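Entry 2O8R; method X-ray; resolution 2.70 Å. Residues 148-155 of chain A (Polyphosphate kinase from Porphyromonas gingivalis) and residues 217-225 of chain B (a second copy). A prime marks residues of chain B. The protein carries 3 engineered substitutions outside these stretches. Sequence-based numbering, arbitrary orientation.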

ATOM      1  N   LEU A 148      -3.059 -32.913  10.791  1.00 58.67           N
ATOM      2  CA  LEU A 148      -3.157 -32.523  12.174  1.00 64.95           C
ATOM      3  C   LEU A 148      -2.924 -33.732  13.068  1.00 75.06           C
ATOM      4  O   LEU A 148      -3.789 -34.598  13.181  1.00 96.29           O
ATOM      5  CB  LEU A 148      -4.541 -31.948  12.441  1.00 57.79           C
ATOM      6  CG  LEU A 148      -4.891 -30.631  11.755  1.00 63.69           C
ATOM      7  CD1 LEU A 148      -6.352 -30.323  12.031  1.00 50.92           C
ATOM      8  CD2 LEU A 148      -3.967 -29.494  12.243  1.00 37.71           C
ATOM      9  N   LEU A 149      -1.747 -33.804  13.680  1.00 67.55           N
ATOM     10  CA  LEU A 149      -1.483 -34.798  14.712  1.00 62.60           C
ATOM     11  C   LEU A 149      -1.232 -34.037  16.009  1.00 67.57           C
ATOM     12  O   LEU A 149      -0.089 -33.734  16.347  1.00 68.97           O
ATOM     13  CB  LEU A 149      -0.301 -35.696  14.331  1.00 56.85           C
ATOM     14  CG  LEU A 149      -0.597 -36.971  13.529  1.00 75.32           C
ATOM     15  CD1 LEU A 149      -1.287 -36.696  12.194  1.00 94.73           C
ATOM     16  CD2 LEU A 149       0.673 -37.775  13.293  1.00 83.12           C
ATOM     17  N   PRO A 150      -2.320 -33.745  16.744  1.00 79.63           N
ATOM     18  CA  PRO A 150      -2.477 -32.721  17.784  1.00 89.02           C
ATOM     19  C   PRO A 150      -1.370 -32.647  18.831  1.00 95.09           C
ATOM     20  O   PRO A 150      -0.772 -31.587  19.030  1.00102.66           O
ATOM     21  CB  PRO A 150      -3.813 -33.095  18.452  1.00 93.15           C
ATOM     22  CG  PRO A 150      -4.127 -34.484  17.975  1.00 96.12           C
ATOM     23  CD  PRO A 150      -3.552 -34.532  16.595  1.00 91.62           C
ATOM     24  N   SER A 151      -1.098 -33.763  19.489  1.00 92.78           N
ATOM     25  CA  SER A 151      -0.102 -33.779  20.541  1.00 97.29           C
ATOM     26  C   SER A 151       1.301 -33.795  19.954  1.00 97.45           C
ATOM     27  O   SER A 151       2.260 -33.374  20.602  1.00102.20           O
ATOM     28  CB  SER A 151      -0.311 -35.002  21.425  1.00103.81           C
ATOM     29  OG  SER A 151      -0.352 -36.174  20.631  1.00124.15           O
ATOM     30  N   LYS A 152       1.412 -34.270  18.718  1.00 95.25           N
ATOM     31  CA  LYS A 152       2.711 -34.518  18.105  1.00 94.22           C
ATOM     32  C   LYS A 152       3.304 -33.281  17.423  1.00 91.88           C
ATOM     33  O   LYS A 152       4.460 -32.928  17.671  1.00 96.87           O
ATOM     34  CB  LYS A 152       2.620 -35.696  17.131  1.00101.66           C
ATOM     35  CG  LYS A 152       1.905 -36.931  17.695  1.00104.40           C
ATOM     36  CD  LYS A 152       2.090 -38.125  16.769  1.00110.27           C
ATOM     37  CE  LYS A 152       1.216 -39.307  17.159  1.00105.59           C
ATOM     38  NZ  LYS A 152       1.393 -40.446  16.208  1.00 93.35           N
ATOM     39  N   VAL A 153       2.518 -32.632  16.568  1.00 78.23           N
ATOM     40  CA  VAL A 153       2.956 -31.413  15.879  1.00 68.40           C
ATOM     41  C   VAL A 153       1.976 -30.286  16.177  1.00 62.18           C
ATOM     42  O   VAL A 153       0.768 -30.476  16.086  1.00 70.92           O
ATOM     43  CB  VAL A 153       3.175 -31.629  14.331  1.00 73.53           C
ATOM     44  CG1 VAL A 153       2.322 -32.757  13.805  1.00 81.49           C
ATOM     45  CG2 VAL A 153       2.929 -30.345  13.511  1.00 44.94           C
ATOM     46  N   ARG A 154       2.511 -29.130  16.570  1.00 60.01           N
ATOM     47  CA  ARG A 154       1.724 -27.932  16.863  1.00 62.85           C
ATOM     48  C   ARG A 154       1.515 -27.116  15.587  1.00 78.70           C
ATOM     49  O   ARG A 154       2.437 -26.977  14.776  1.00 83.65           O
ATOM     50  CB  ARG A 154       2.472 -27.075  17.878  1.00 61.92           C
ATOM     51  CG  ARG A 154       1.590 -26.267  18.799  1.00 72.39           C
ATOM     52  CD  ARG A 154       2.380 -25.637  19.949  1.00 64.83           C
ATOM     53  NE  ARG A 154       3.306 -26.571  20.588  1.00 89.85           N
ATOM     54  CZ  ARG A 154       3.841 -26.398  21.795  1.00100.07           C
ATOM     55  NH1 ARG A 154       3.532 -25.326  22.513  1.00113.38           N
ATOM     56  NH2 ARG A 154       4.685 -27.300  22.286  1.00100.40           N
ATOM     57  N   THR A 155       0.308 -26.589  15.399  1.00 77.71           N
ATOM     58  CA  THR A 155       0.022 -25.701  14.266  1.00 82.50           C
ATOM     59  C   THR A 155      -0.766 -24.487  14.717  1.00 79.85           C
ATOM     60  O   THR A 155      -1.483 -24.540  15.711  1.00 90.20           O
ATOM     61  CB  THR A 155      -0.763 -26.396  13.119  1.00 79.14           C
ATOM     62  OG1 THR A 155      -1.829 -27.183  13.662  1.00 86.23           O
ATOM     63  CG2 THR A 155       0.150 -27.279  12.276  1.00 83.26           C
TER
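Chain B (217-225) LDVVFPGYE

Chain B meets chain A backbone to backbone, and the two chains run in opposite directions: Lys152 lies against Gly223′ (CA to CA 3.7 Å), Val153 against Phe221′ (4.4 Å) and Arg154 against Val220′ (5.0 Å). In chain A, residues 150-152 have helical torsions before Val153 and Arg154 extend. Chain B leaves a weakly bonded helix at about Val220′ and makes a type I turn from Phe221′ to Tyr224′.

Two hydrogen bonds fix the register. Gly223′ N donates to Lys152 O at 2.8 Å, and Arg154 N donates to Val220′ O at 2.6 Å. Between them lie two CA-H...O contacts, Phe221′ CA to Lys152 O at 3.5 Å and Val153 CA to Val220′ O at 3.4 Å, so each carbonyl serves a nitrogen and a carbon. Gly223′ permits this closeness: an ideal CB there would point toward chain A and stand 2.5 Å from Lys152 CA, a clash.

The side chains fit around that backbone pairing. Lys152, m at chi1 and t from chi2 to chi4, stretches its end away from chain B, leaving its CB 3.6 Å from Tyr224′ CE1. Tyr224′ (chi1 -56°, m) starts sideways but brings its ring nearer; the ring edge meets Lys152 O, 3.3 Å from CE1. Phe221′, also m, points away overall, yet its ring edge receives Val153, CB to CD1 3.9 Å. Val153 has an off-well chi1 of 26°.

Arg154 points toward chain B and bends at chi3 (-46°, m) after a t chi2. This lays one guanidinium face under Val219′ O, 2.7 Å from NE, where the poor angle denies a hydrogen bond. Pro222′ CB borders the guanidinium edge, 3.5 Å from NH2. The rule is economical: backbone polar atoms set the register, glycine grants proximity, and side chains pack around it.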

ATOM      1  N   LEU B 217      12.480 -25.454  17.024  1.00 59.04           N
ATOM      2  CA  LEU B 217      11.841 -26.653  16.487  1.00 65.23           C
ATOM      3  C   LEU B 217      10.939 -27.415  17.474  1.00 60.25           C
ATOM      4  O   LEU B 217       9.837 -27.826  17.116  1.00 74.17           O
ATOM      5  CB  LEU B 217      12.901 -27.583  15.900  1.00 56.66           C
ATOM      6  CG  LEU B 217      12.914 -27.751  14.384  1.00 55.48           C
ATOM      7  CD1 LEU B 217      12.261 -26.583  13.685  1.00 55.04           C
ATOM      8  CD2 LEU B 217      14.324 -27.988  13.875  1.00 64.99           C
ATOM      9  N   ASP B 218      11.395 -27.583  18.711  1.00 59.72           N
ATOM     10  CA  ASP B 218      10.630 -28.321  19.719  1.00 66.81           C
ATOM     11  C   ASP B 218       9.287 -27.694  20.110  1.00 62.76           C
ATOM     12  O   ASP B 218       8.445 -28.374  20.694  1.00 73.87           O
ATOM     13  CB  ASP B 218      11.477 -28.564  20.969  1.00 74.33           C
ATOM     14  CG  ASP B 218      12.361 -27.395  21.295  1.00 87.20           C
ATOM     15  OD1 ASP B 218      13.596 -27.575  21.274  1.00103.47           O
ATOM     16  OD2 ASP B 218      11.827 -26.294  21.542  1.00 98.28           O
ATOM     17  N   VAL B 219       9.066 -26.418  19.795  1.00 60.62           N
ATOM     18  CA  VAL B 219       7.735 -25.867  20.029  1.00 50.36           C
ATOM     19  C   VAL B 219       6.785 -26.275  18.904  1.00 58.92           C
ATOM     20  O   VAL B 219       5.583 -26.431  19.121  1.00 72.26           O
ATOM     21  CB  VAL B 219       7.698 -24.327  20.345  1.00 45.72           C
ATOM     22  CG1 VAL B 219       9.037 -23.818  20.844  1.00 38.70           C
ATOM     23  CG2 VAL B 219       7.215 -23.523  19.183  1.00 52.56           C
ATOM     24  N   VAL B 220       7.342 -26.494  17.717  1.00 57.16           N
ATOM     25  CA  VAL B 220       6.568 -26.891  16.542  1.00 55.88           C
ATOM     26  C   VAL B 220       6.247 -28.387  16.601  1.00 69.18           C
ATOM     27  O   VAL B 220       5.123 -28.816  16.334  1.00 69.78           O
ATOM     28  CB  VAL B 220       7.362 -26.600  15.262  1.00 54.03           C
ATOM     29  CG1 VAL B 220       6.609 -27.087  14.043  1.00 50.45           C
ATOM     30  CG2 VAL B 220       7.688 -25.110  15.160  1.00 50.86           C
ATOM     31  N   PHE B 221       7.248 -29.174  16.967  1.00 66.80           N
ATOM     32  CA  PHE B 221       7.072 -30.595  17.151  1.00 62.56           C
ATOM     33  C   PHE B 221       7.289 -30.968  18.621  1.00 70.23           C
ATOM     34  O   PHE B 221       8.376 -31.423  18.989  1.00 77.01           O
ATOM     35  CB  PHE B 221       8.066 -31.346  16.264  1.00 60.89           C
ATOM     36  CG  PHE B 221       8.115 -30.844  14.847  1.00 71.90           C
ATOM     37  CD1 PHE B 221       7.029 -31.015  13.994  1.00 74.84           C
ATOM     38  CD2 PHE B 221       9.252 -30.204  14.363  1.00 71.61           C
ATOM     39  CE1 PHE B 221       7.076 -30.558  12.681  1.00 72.33           C
ATOM     40  CE2 PHE B 221       9.309 -29.740  13.052  1.00 61.16           C
ATOM     41  CZ  PHE B 221       8.217 -29.914  12.209  1.00 61.92           C
ATOM     42  N   PRO B 222       6.272 -30.750  19.481  1.00 67.22           N
ATOM     43  CA  PRO B 222       6.420 -31.235  20.850  1.00 63.82           C
ATOM     44  C   PRO B 222       6.484 -32.769  20.987  1.00 77.46           C
ATOM     45  O   PRO B 222       7.127 -33.274  21.910  1.00 95.64           O
ATOM     46  CB  PRO B 222       5.178 -30.685  21.562  1.00 59.26           C
ATOM     47  CG  PRO B 222       4.210 -30.388  20.499  1.00 68.13           C
ATOM     48  CD  PRO B 222       5.000 -30.032  19.286  1.00 63.75           C
ATOM     49  N   GLY B 223       5.855 -33.503  20.075  1.00 77.16           N
ATOM     50  CA  GLY B 223       5.786 -34.963  20.194  1.00 67.00           C
ATOM     51  C   GLY B 223       6.999 -35.755  19.731  1.00 72.00           C
ATOM     52  O   GLY B 223       6.972 -36.983  19.734  1.00 87.44           O
ATOM     53  N   TYR B 224       8.066 -35.066  19.347  1.00 69.94           N
ATOM     54  CA  TYR B 224       9.227 -35.720  18.743  1.00 69.87           C
ATOM     55  C   TYR B 224      10.493 -35.290  19.450  1.00 75.85           C
ATOM     56  O   TYR B 224      10.533 -34.226  20.072  1.00 92.69           O
ATOM     57  CB  TYR B 224       9.358 -35.340  17.252  1.00 60.71           C
ATOM     58  CG  TYR B 224       8.129 -35.641  16.412  1.00 74.06           C
ATOM     59  CD1 TYR B 224       7.022 -34.784  16.411  1.00 63.94           C
ATOM     60  CD2 TYR B 224       8.072 -36.783  15.617  1.00 63.17           C
ATOM     61  CE1 TYR B 224       5.896 -35.065  15.651  1.00 69.89           C
ATOM     62  CE2 TYR B 224       6.953 -37.070  14.850  1.00 61.86           C
ATOM     63  CZ  TYR B 224       5.871 -36.210  14.873  1.00 75.59           C
ATOM     64  OH  TYR B 224       4.763 -36.503  14.114  1.00 77.43           O
ATOM     65  N   GLU B 225      11.529 -36.115  19.358  1.00 79.44           N
ATOM     66  CA  GLU B 225      12.886 -35.628  19.570  1.00 92.08           C
ATOM     67  C   GLU B 225      13.344 -35.135  18.190  1.00 96.39           C
ATOM     68  O   GLU B 225      13.580 -35.934  17.276  1.00 92.29           O
ATOM     69  CB  GLU B 225      13.818 -36.720  20.112  1.00 81.56           C
ATOM     70  CG  GLU B 225      13.121 -37.876  20.830  1.00 96.50           C
ATOM     71  CD  GLU B 225      12.918 -37.648  22.319  1.00114.83           C
ATOM     72  OE1 GLU B 225      13.007 -36.485  22.771  1.00129.84           O
ATOM     73  OE2 GLU B 225      12.667 -38.643  23.040  1.00100.77           O
TER